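Local coordinates for protein cell division GTPase FtsZ, diverged (Clostridium botulinum C, PDB 3V3T) that belongs to the tubulin/FtsZ superfamily, pairing a Rossmann-like GTPase domain with a TubZ-type C-terminal domain, at residues I7-I12 with I91-A96; E138-I143 with E299-K304; Y162-N167 with S235-Y240; M209-V214 with G286-K291. The protein carries 1 engineered substitution. One frame throughout, in Å; residues are numbered along the deposited sequence. Where two conformers were deposited one is given.

Contact 1 is wholly buried: two parallel strands, 7-11 and 91-97, joined by a regular backbone ladder with apolar side chains on both faces. Contacts 3 and 4 are also buried but more polar and irregular. They reach the same sheet, where strands 160-165 and 211-217 are neighbours, and they touch each other through A238 and Q290. In contact 3 a loop continues the hydrogen bonding along a strand; in contact 4 a beta bulge and a bridging water join two antiparallel strands. Contact 2 lies at the surface, its centre about 21 Å from the centre of the chain, where two helices meet through side chains with no hydrogen bond between them.

Contact 1: residues I7-I12 with I91-A96; sequences IVFAPI and IVIFVA
V8 and I91 open a ladder of five backbone hydrogen bonds between two parallel strands. The N-H of V8 reaches I91 O at 3.0 Å, and V8 O accepts from I93 N at the same 3.0 Å. A10 repeats the pattern: its N lies 2.8 Å from I93 O, while V95 N approaches A10 O at a longer 3.3 Å and from 54° above the carbonyl plane. I12 N closes the series on V95 O at 3.0 Å. Weaker CA-H...O contacts lie beside these bonds, as from F9 CA to I93 O. P11 falls between the rungs, where its lack of an N-H costs this strand pair nothing.

Apolar contacts line both faces. I7, F9 and P11 share one face with I91, I93 and V95; F9 CD1 comes within 3.8 Å of V95 CG2, while the ring and the I93 side chain lie side by side, CD1 and CE1 being the atoms nearest I93 CB. On the other face V8 and V92 point the same way. V8 CG1, held between backbone N and carbonyl carbon (chi1 52°), meets V92 CG2 at 3.8 Å. The small methyl of A10 leaves room for the F94 ring, CB to CD1 3.6 Å, and I12 CD1 touches the same ring atom.

Helix 14-26 packs on F9, P11 and V95, and helix 101-117 on F94 and A96, giving the helix-flanked parallel sheet of a Rossmann-like domain. With beta-branched and aromatic residues filling both faces, the main-chain polar atoms buried here depend on strand-to-strand bonding for their partners.

Contact 2: residues E138-I143 with E299-K304; sequences EHMNAI and EIIEDK
The H139 imidazole receives I300 CG2 over one face, the methyl standing 3.5 Å above the ring plane and displaced toward the rim. Its nearest ring atom is CE1, at 3.5 Å, and its direction from the ring centroid is only 19° off the normal, a CH-pi contact. I301 CG1 approaches obliquely instead and rests against H139 CB at 3.6 Å. The ring keeps a polar role as well, since ND1 is hydrogen-bonded to the carbonyl of D135, four residues earlier, just before helix 136-152. A histidine suits this place because it offers isoleucine a flat aromatic face while its ND1 serves a backbone partner.

I301 does the rest of the work. Its CG1 lies anti to the carbonyl carbon (chi1 -70°) and rests on H139; CD1, roughly anti to CA, carries on toward the M140 and I143 side chains, 4.1 Å from M140 CG and 4.2 Å from I143 CG1. The M140 side chain crosses that of I301 at about a right angle, whereas I143 meets it at a slant. Branched and flexible apolar side chains thus meet between the helices without any polar bond between the two segments. The contact is modest in extent.

The helix segments run nearly antiparallel, at 151° between directions, with axes 9.9 Å apart. M297, one turn earlier in helix 291-306, extends the apolar patch onto H139, A142 and I143. K304 NZ bonds to the carbonyl of E134, tying the far end of that helix to the loop between strand 122-129 and helix 136-152.

Contact 3: residues Y162-N167 with S235-Y240; sequences YLLDNN and SIFAEY
L164 and F237 each hold CG anti to their own carbonyl carbon. Beyond CG, a chi2 of -177° puts CD1 of L164 anti to CA and leaves CD2 to one side, while -98° sets the turn of the F237 ring; CD2 and the ring face then meet, although both side chains set off away from the other segment. L164 CD2 settles over one face of the F237 ring, 3.9 Å from its centroid, as a CH-pi contact. Y162 CB reaches the same ring at its edge, 4.1 Å from CE1, so the phenylalanine is gripped by aliphatic carbon from two residues of one strand. I236 CD1 adds to the cluster beside L164.

Two backbone bonds hold the two segments together. A238 N donates to L163 O at 2.7 Å, nearly straight at 169°, and D165 N to I236 O at 2.9 Å. The small A238 lets its CB sit 3.8 Å from L163 CG.

D165 is polar yet buried, and both carboxylate oxygens are used: OD1 accepts from N167 N, forming an Asx turn, while OD2 accepts from a water, 2.7 Å away, that in turn accepts from E239 N. S235 OG likewise takes F237 N in an ST turn.

Strand 211-217 pairs with the earlier part of strand 160-165, and the loop 235-240 takes over along the same edge with a single bridge. The Asx turn follows the strand end and the ST turn begins the loop, which joins the GTPase-family strand to the TubZ C-terminal family region.

Contact 4: residues M209-V214 with G286-K291; sequences MKKSNV and GIEPQK
S212 and I287 form an antiparallel hydrogen-bonded pair: S212 N reaches I287 O at 3.0 Å and I287 N reaches S212 O at 2.9 Å, each donor lying in the carbonyl plane on a lone pair. The serine hydroxyl turns elsewhere, giving its proton to Q290 OE1 at 2.7 Å. Hydroxyl and amide suit this buried spot because each can also hold a water, which donates to S212 OG and to N213 O and accepts from Q290 NE2. Beside them V214 CG2 meets I287 CD1 at 4.0 Å, supplying the apolar part.

Opposite S212 the second strand has two residues, G286 and I287, a G1 beta bulge. G286 takes a positive phi (82°), at which a CB would press on the preceding carbonyl oxygen and crowd M209 CG. Its CA approaches K210 O at 3.2 Å. K211, its chain bent on the way to CE, has NZ 3.8 Å from E288 OE1, a long salt bridge where both side chains are at least partly exposed.

Further out, Q290 NE2 also donates to A238 O, fixing the amide rotation. Q290 occupies the N-cap position of helix 291-306, and strand 160-165 borders S212 through I161.

Contact 1: residues I7-I12 with I91-A96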
# COMPACT_ATOMS: atom_id res chain seq x y z
N ILE A 7 12.77 6.02 0.47
CA ILE A 7 11.33 6.07 0.45
C ILE A 7 10.85 7.20 1.33
O ILE A 7 11.36 7.39 2.44
CB ILE A 7 10.71 4.77 0.99
CG1 ILE A 7 10.91 3.64 -0.02
CG2 ILE A 7 9.22 4.97 1.24
CD1 ILE A 7 10.66 2.27 0.57
N VAL A 8 9.87 7.95 0.83
CA VAL A 8 9.14 8.89 1.68
C VAL A 8 7.67 8.58 1.59
O VAL A 8 7.13 8.44 0.49
CB VAL A 8 9.37 10.36 1.30
CG1 VAL A 8 9.09 10.58 -0.18
CG2 VAL A 8 8.47 11.26 2.14
N PHE A 9 7.02 8.44 2.74
CA PHE A 9 5.58 8.23 2.80
C PHE A 9 4.86 9.56 2.96
O PHE A 9 5.29 10.45 3.71
CB PHE A 9 5.21 7.32 3.98
CG PHE A 9 5.59 5.88 3.77
CD1 PHE A 9 4.78 5.04 3.02
CD2 PHE A 9 6.75 5.37 4.31
CE1 PHE A 9 5.11 3.73 2.81
CE2 PHE A 9 7.09 4.04 4.11
CZ PHE A 9 6.27 3.23 3.36
N ALA A 10 3.75 9.69 2.25
CA ALA A 10 2.88 10.83 2.45
C ALA A 10 1.50 10.34 2.83
O ALA A 10 0.60 10.27 2.00
CB ALA A 10 2.82 11.67 1.19
N PRO A 11 1.33 9.96 4.11
CA PRO A 11 -0.01 9.62 4.59
C PRO A 11 -0.87 10.87 4.57
O PRO A 11 -0.39 11.97 4.88
CB PRO A 11 0.24 9.15 6.02
CG PRO A 11 1.52 9.82 6.42
CD PRO A 11 2.34 9.96 5.18
N ILE A 12 -2.13 10.71 4.19
CA ILE A 12 -3.06 11.82 4.10
C ILE A 12 -4.34 11.44 4.81
O ILE A 12 -5.02 10.48 4.43
CB ILE A 12 -3.37 12.17 2.61
CG1 ILE A 12 -2.10 12.72 1.93
CG2 ILE A 12 -4.53 13.17 2.52
CD1 ILE A 12 -2.29 13.11 0.51
N ILE A 91 11.32 7.32 -4.31
CA ILE A 91 10.04 6.66 -4.19
C ILE A 91 9.15 7.43 -3.23
O ILE A 91 9.54 7.69 -2.09
CB ILE A 91 10.19 5.21 -3.67
CG1 ILE A 91 11.00 4.35 -4.64
CG2 ILE A 91 8.83 4.58 -3.47
CD1 ILE A 91 12.48 4.37 -4.39
N VAL A 92 7.96 7.80 -3.70
CA VAL A 92 7.01 8.55 -2.91
C VAL A 92 5.72 7.71 -2.81
O VAL A 92 5.13 7.33 -3.82
CB VAL A 92 6.71 9.93 -3.55
CG1 VAL A 92 5.79 10.73 -2.69
CG2 VAL A 92 8.00 10.70 -3.77
N ILE A 93 5.31 7.40 -1.59
CA ILE A 93 4.16 6.53 -1.42
C ILE A 93 3.10 7.22 -0.60
O ILE A 93 3.29 7.51 0.58
CB ILE A 93 4.56 5.17 -0.79
CG1 ILE A 93 5.67 4.51 -1.62
CG2 ILE A 93 3.33 4.23 -0.70
CD1 ILE A 93 6.27 3.22 -0.96
N PHE A 94 1.98 7.51 -1.24
CA PHE A 94 0.86 8.13 -0.55
C PHE A 94 0.08 7.00 0.11
O PHE A 94 0.02 5.88 -0.40
CB PHE A 94 -0.03 8.88 -1.55
CG PHE A 94 0.63 10.06 -2.17
CD1 PHE A 94 0.52 11.31 -1.59
CD2 PHE A 94 1.39 9.91 -3.32
CE1 PHE A 94 1.15 12.41 -2.16
CE2 PHE A 94 2.01 11.00 -3.90
CZ PHE A 94 1.90 12.25 -3.31
N VAL A 95 -0.52 7.31 1.25
CA VAL A 95 -1.22 6.31 2.02
C VAL A 95 -2.53 6.90 2.50
O VAL A 95 -2.55 7.97 3.11
CB VAL A 95 -0.39 5.90 3.23
CG1 VAL A 95 -1.05 4.75 3.94
CG2 VAL A 95 1.03 5.53 2.80
N ALA A 96 -3.64 6.22 2.23
CA ALA A 96 -4.93 6.75 2.66
C ALA A 96 -5.94 5.66 2.99
O ALA A 96 -5.98 4.61 2.34
CB ALA A 96 -5.50 7.67 1.59

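Contact 2: residues E138-I143 with E299-K304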
# COMPACT_ATOMS: atom_id res chain seq x y z
N GLU A 138 -19.23 6.08 3.24
CA GLU A 138 -17.93 5.47 3.37
C GLU A 138 -17.57 4.75 2.07
O GLU A 138 -16.53 5.01 1.46
CB GLU A 138 -17.90 4.51 4.56
CG GLU A 138 -18.02 5.21 5.92
CD GLU A 138 -19.46 5.55 6.33
OE1 GLU A 138 -20.36 5.57 5.46
OE2 GLU A 138 -19.68 5.81 7.53
N HIS A 139 -18.46 3.87 1.63
CA HIS A 139 -18.25 3.14 0.39
C HIS A 139 -18.21 4.10 -0.80
O HIS A 139 -17.42 3.92 -1.72
CB HIS A 139 -19.31 2.05 0.20
CG HIS A 139 -19.12 0.87 1.10
ND1 HIS A 139 -19.75 0.76 2.33
CD2 HIS A 139 -18.35 -0.23 0.98
CE1 HIS A 139 -19.38 -0.36 2.91
NE2 HIS A 139 -18.53 -0.98 2.11
N MET A 140 -19.04 5.14 -0.77
CA MET A 140 -19.04 6.07 -1.88
C MET A 140 -17.70 6.79 -1.99
O MET A 140 -17.20 7.00 -3.10
CB MET A 140 -20.19 7.06 -1.77
CG MET A 140 -21.55 6.44 -2.10
SD MET A 140 -22.89 7.66 -2.15
CE MET A 140 -22.49 8.54 -3.66
N ASN A 141 -17.12 7.16 -0.85
CA ASN A 141 -15.78 7.77 -0.85
C ASN A 141 -14.72 6.85 -1.40
O ASN A 141 -13.87 7.27 -2.18
CB ASN A 141 -15.35 8.22 0.55
CG ASN A 141 -16.07 9.46 1.02
OD1 ASN A 141 -16.76 10.12 0.24
ND2 ASN A 141 -15.90 9.79 2.30
N ALA A 142 -14.76 5.59 -0.97
CA ALA A 142 -13.76 4.60 -1.37
C ALA A 142 -13.81 4.36 -2.88
O ALA A 142 -12.78 4.31 -3.55
CB ALA A 142 -13.96 3.29 -0.59
N ILE A 143 -15.02 4.22 -3.40
CA ILE A 143 -15.25 4.07 -4.83
C ILE A 143 -14.72 5.30 -5.59
O ILE A 143 -13.99 5.16 -6.56
CB ILE A 143 -16.74 3.91 -5.12
CG1 ILE A 143 -17.20 2.50 -4.77
CG2 ILE A 143 -17.02 4.15 -6.58
CD1 ILE A 143 -16.68 1.46 -5.74
N GLU A 299 -22.16 -3.22 -4.86
CA GLU A 299 -23.23 -4.09 -4.40
C GLU A 299 -23.64 -3.74 -2.96
O GLU A 299 -24.81 -3.84 -2.60
CB GLU A 299 -22.82 -5.56 -4.49
CG GLU A 299 -24.00 -6.53 -4.47
CD GLU A 299 -23.66 -7.86 -5.11
OE1 GLU A 299 -22.46 -8.11 -5.38
OE2 GLU A 299 -24.60 -8.65 -5.36
N ILE A 300 -22.67 -3.33 -2.15
CA ILE A 300 -22.96 -2.91 -0.78
C ILE A 300 -23.79 -1.63 -0.79
O ILE A 300 -24.77 -1.49 -0.06
CB ILE A 300 -21.67 -2.63 0.00
CG1 ILE A 300 -20.72 -3.83 -0.04
CG2 ILE A 300 -22.01 -2.21 1.43
CD1 ILE A 300 -21.32 -5.10 0.52
N ILE A 301 -23.38 -0.69 -1.64
CA ILE A 301 -24.07 0.58 -1.76
C ILE A 301 -25.51 0.37 -2.21
O ILE A 301 -26.44 0.94 -1.62
CB ILE A 301 -23.34 1.51 -2.74
CG1 ILE A 301 -22.02 1.97 -2.13
CG2 ILE A 301 -24.21 2.70 -3.12
CD1 ILE A 301 -21.02 2.48 -3.13
N GLU A 302 -25.70 -0.45 -3.23
CA GLU A 302 -27.05 -0.78 -3.71
C GLU A 302 -27.93 -1.31 -2.59
O GLU A 302 -29.07 -0.87 -2.42
CB GLU A 302 -27.00 -1.83 -4.83
CG GLU A 302 -26.41 -1.36 -6.15
CD GLU A 302 -26.39 -2.47 -7.19
OE1 GLU A 302 -27.46 -3.05 -7.47
OE2 GLU A 302 -25.30 -2.78 -7.72
N ASP A 303 -27.40 -2.26 -1.83
CA ASP A 303 -28.17 -2.91 -0.77
C ASP A 303 -28.49 -1.99 0.40
O ASP A 303 -29.58 -2.05 0.97
CB ASP A 303 -27.45 -4.17 -0.28
CG ASP A 303 -27.22 -5.17 -1.39
OD1 ASP A 303 -27.99 -5.13 -2.38
OD2 ASP A 303 -26.28 -5.97 -1.29
N LYS A 304 -27.55 -1.12 0.76
CA LYS A 304 -27.77 -0.16 1.83
C LYS A 304 -28.72 0.96 1.40
O LYS A 304 -29.39 1.58 2.23
CB LYS A 304 -26.45 0.41 2.35
CG LYS A 304 -25.88 -0.37 3.52
CD LYS A 304 -24.38 -0.57 3.40
CE LYS A 304 -23.86 -1.56 4.43
NZ LYS A 304 -23.85 -0.97 5.80

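Contact 3: residues Y162-N167 with S235-Y240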
# COMPACT_ATOMS: atom_id res chain seq x y z
N TYR A 162 -0.69 -0.75 -3.33
CA TYR A 162 -0.79 -1.73 -2.27
C TYR A 162 -2.20 -1.58 -1.73
O TYR A 162 -2.48 -0.65 -1.00
CB TYR A 162 0.22 -1.47 -1.15
CG TYR A 162 1.69 -1.44 -1.58
CD1 TYR A 162 2.53 -2.51 -1.30
CD2 TYR A 162 2.23 -0.34 -2.25
CE1 TYR A 162 3.86 -2.50 -1.67
CE2 TYR A 162 3.57 -0.32 -2.64
CZ TYR A 162 4.38 -1.41 -2.34
OH TYR A 162 5.70 -1.43 -2.69
N LEU A 163 -3.10 -2.48 -2.14
CA LEU A 163 -4.51 -2.32 -1.84
C LEU A 163 -4.88 -3.24 -0.69
O LEU A 163 -4.84 -4.48 -0.84
CB LEU A 163 -5.36 -2.67 -3.08
CG LEU A 163 -6.84 -2.26 -3.01
CD1 LEU A 163 -6.92 -0.76 -2.70
CD2 LEU A 163 -7.61 -2.57 -4.32
N LEU A 164 -5.25 -2.64 0.43
CA LEU A 164 -5.58 -3.36 1.67
C LEU A 164 -7.08 -3.44 1.87
O LEU A 164 -7.83 -2.57 1.41
CB LEU A 164 -4.92 -2.69 2.88
CG LEU A 164 -3.41 -2.44 2.80
CD1 LEU A 164 -2.89 -1.83 4.10
CD2 LEU A 164 -2.67 -3.73 2.50
N ASP A 165 -7.53 -4.47 2.59
CA ASP A 165 -8.96 -4.72 2.75
C ASP A 165 -9.36 -4.89 4.23
O ASP A 165 -9.09 -5.93 4.84
CB ASP A 165 -9.36 -5.95 1.94
CG ASP A 165 -10.86 -6.23 1.96
OD1 ASP A 165 -11.59 -5.57 2.74
OD2 ASP A 165 -11.30 -7.12 1.20
N ASN A 166 -10.03 -3.89 4.79
CA ASN A 166 -10.46 -3.95 6.18
C ASN A 166 -11.41 -5.11 6.48
O ASN A 166 -11.62 -5.43 7.64
CB ASN A 166 -11.13 -2.64 6.61
CG ASN A 166 -10.16 -1.66 7.22
OD1 ASN A 166 -9.04 -2.02 7.59
ND2 ASN A 166 -10.59 -0.41 7.33
N ASN A 167 -12.01 -5.71 5.45
CA ASN A 167 -12.86 -6.88 5.70
C ASN A 167 -12.04 -8.05 6.24
O ASN A 167 -12.60 -8.97 6.82
CB ASN A 167 -13.61 -7.33 4.44
CG ASN A 167 -14.88 -6.54 4.17
OD1 ASN A 167 -15.78 -6.46 5.02
ND2 ASN A 167 -14.98 -5.97 2.97
N SER A 235 -5.04 -13.17 3.63
CA SER A 235 -4.24 -11.98 3.28
C SER A 235 -4.95 -10.66 3.59
O SER A 235 -6.14 -10.51 3.34
CB SER A 235 -3.84 -12.01 1.81
OG SER A 235 -3.01 -10.91 1.49
N ILE A 236 -4.20 -9.70 4.14
CA ILE A 236 -4.77 -8.38 4.39
C ILE A 236 -4.91 -7.55 3.12
O ILE A 236 -5.60 -6.52 3.12
CB ILE A 236 -3.94 -7.58 5.39
CG1 ILE A 236 -2.51 -7.38 4.87
CG2 ILE A 236 -3.96 -8.24 6.74
CD1 ILE A 236 -1.77 -6.27 5.56
N PHE A 237 -4.25 -7.99 2.05
CA PHE A 237 -4.40 -7.36 0.73
C PHE A 237 -5.69 -7.75 0.03
O PHE A 237 -6.14 -8.88 0.16
CB PHE A 237 -3.24 -7.72 -0.19
CG PHE A 237 -1.95 -7.08 0.21
CD1 PHE A 237 -1.51 -5.93 -0.41
CD2 PHE A 237 -1.18 -7.63 1.23
CE1 PHE A 237 -0.30 -5.33 -0.02
CE2 PHE A 237 0.03 -7.03 1.61
CZ PHE A 237 0.46 -5.89 0.98
N ALA A 238 -6.27 -6.81 -0.71
CA ALA A 238 -7.48 -7.07 -1.46
C ALA A 238 -7.29 -8.26 -2.40
O ALA A 238 -6.29 -8.36 -3.09
CB ALA A 238 -7.87 -5.85 -2.26
N GLU A 239 -8.28 -9.14 -2.42
CA GLU A 239 -8.19 -10.32 -3.25
C GLU A 239 -8.00 -10.02 -4.75
O GLU A 239 -8.69 -9.18 -5.31
CB GLU A 239 -9.44 -11.18 -3.06
CG GLU A 239 -9.49 -12.39 -3.97
CD GLU A 239 -10.72 -13.24 -3.73
OE1 GLU A 239 -11.62 -12.77 -3.00
OE2 GLU A 239 -10.79 -14.36 -4.25
N TYR A 240 -7.11 -10.77 -5.40
CA TYR A 240 -6.94 -10.65 -6.84
C TYR A 240 -7.34 -11.95 -7.53
O TYR A 240 -7.13 -13.04 -7.00
CB TYR A 240 -5.51 -10.25 -7.21
CG TYR A 240 -4.41 -11.21 -6.78
CD1 TYR A 240 -3.97 -12.22 -7.64
CD2 TYR A 240 -3.80 -11.09 -5.54
CE1 TYR A 240 -2.96 -13.08 -7.26
CE2 TYR A 240 -2.78 -11.95 -5.15
CZ TYR A 240 -2.37 -12.94 -6.01
OH TYR A 240 -1.35 -13.80 -5.63
O HOH W 1 -10.22 -9.13 -0.33

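Contact 4: residues M209-V214 with G286-K291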
# COMPACT_ATOMS: atom_id res chain seq x y z
N MET A 209 8.05 -1.51 -9.58
CA MET A 209 7.14 -2.16 -10.51
C MET A 209 5.74 -1.59 -10.35
O MET A 209 5.26 -1.41 -9.24
CB MET A 209 7.11 -3.67 -10.29
CG MET A 209 6.04 -4.38 -11.10
SD MET A 209 6.28 -4.23 -12.88
CE MET A 209 7.86 -5.02 -13.12
N LYS A 210 5.08 -1.31 -11.47
CA LYS A 210 3.79 -0.64 -11.45
C LYS A 210 2.65 -1.64 -11.33
O LYS A 210 2.85 -2.84 -11.51
CB LYS A 210 3.61 0.21 -12.70
CG LYS A 210 4.78 1.11 -13.02
CD LYS A 210 5.09 2.05 -11.89
CE LYS A 210 6.20 3.00 -12.31
NZ LYS A 210 6.11 3.28 -13.78
N LYS A 211 1.46 -1.12 -11.06
CA LYS A 211 0.29 -1.92 -10.79
C LYS A 211 0.37 -2.47 -9.38
O LYS A 211 1.01 -1.87 -8.49
CB LYS A 211 0.14 -3.04 -11.82
CG LYS A 211 -0.20 -2.49 -13.21
CD LYS A 211 0.47 -3.27 -14.33
CE LYS A 211 -0.32 -4.49 -14.75
NZ LYS A 211 0.46 -5.32 -15.72
N SER A 212 -0.24 -3.62 -9.17
CA SER A 212 -0.51 -4.06 -7.83
C SER A 212 0.53 -5.00 -7.26
O SER A 212 1.01 -5.92 -7.90
CB SER A 212 -1.90 -4.69 -7.73
OG SER A 212 -2.75 -3.83 -7.01
N ASN A 213 0.84 -4.73 -6.00
CA ASN A 213 1.80 -5.53 -5.29
C ASN A 213 1.10 -6.24 -4.12
O ASN A 213 0.20 -5.70 -3.48
CB ASN A 213 2.98 -4.64 -4.85
CG ASN A 213 3.79 -4.08 -6.05
OD1 ASN A 213 3.39 -4.19 -7.22
ND2 ASN A 213 4.94 -3.47 -5.75
N VAL A 214 1.48 -7.50 -3.88
CA VAL A 214 0.95 -8.25 -2.74
C VAL A 214 2.12 -8.93 -2.01
O VAL A 214 3.02 -9.49 -2.64
CB VAL A 214 -0.13 -9.28 -3.17
CG1 VAL A 214 -0.40 -10.29 -2.06
CG2 VAL A 214 -1.42 -8.57 -3.55
N GLY A 286 3.18 -6.16 -9.97
CA GLY A 286 2.68 -6.05 -11.33
C GLY A 286 1.39 -6.81 -11.55
O GLY A 286 1.02 -7.11 -12.68
N ILE A 287 0.69 -7.14 -10.46
CA ILE A 287 -0.59 -7.82 -10.56
C ILE A 287 -1.65 -6.86 -11.09
O ILE A 287 -1.69 -5.70 -10.68
CB ILE A 287 -1.04 -8.34 -9.18
CG1 ILE A 287 -0.12 -9.45 -8.69
CG2 ILE A 287 -2.47 -8.84 -9.22
CD1 ILE A 287 -0.31 -9.81 -7.21
N GLU A 288 -2.51 -7.33 -11.97
CA GLU A 288 -3.61 -6.47 -12.41
C GLU A 288 -4.33 -5.93 -11.18
O GLU A 288 -4.65 -6.68 -10.28
CB GLU A 288 -4.58 -7.21 -13.32
CG GLU A 288 -5.10 -6.37 -14.46
CD GLU A 288 -3.98 -5.87 -15.35
OE1 GLU A 288 -3.05 -6.65 -15.64
OE2 GLU A 288 -4.02 -4.68 -15.75
N PRO A 289 -4.57 -4.61 -11.14
CA PRO A 289 -5.29 -3.96 -10.03
C PRO A 289 -6.65 -4.60 -9.75
O PRO A 289 -7.40 -4.91 -10.68
CB PRO A 289 -5.45 -2.51 -10.52
CG PRO A 289 -4.29 -2.33 -11.49
CD PRO A 289 -4.12 -3.65 -12.16
N GLN A 290 -6.97 -4.77 -8.46
CA GLN A 290 -8.10 -5.61 -8.03
C GLN A 290 -9.48 -4.97 -8.24
O GLN A 290 -10.23 -4.73 -7.28
CB GLN A 290 -7.90 -6.04 -6.57
CG GLN A 290 -6.55 -6.77 -6.30
CD GLN A 290 -5.45 -5.83 -5.81
OE1 GLN A 290 -5.22 -4.79 -6.41
NE2 GLN A 290 -4.80 -6.18 -4.69
N LYS A 291 -9.81 -4.71 -9.50
CA LYS A 291 -11.08 -4.09 -9.87
C LYS A 291 -12.32 -4.84 -9.34
O LYS A 291 -13.23 -4.23 -8.79
CB LYS A 291 -11.16 -3.91 -11.40
CG LYS A 291 -10.44 -2.66 -11.90
CD LYS A 291 -9.58 -2.91 -13.15
CE LYS A 291 -8.82 -1.65 -13.56
NZ LYS A 291 -9.77 -0.55 -13.95
O HOH W 2 -2.31 -4.61 -4.01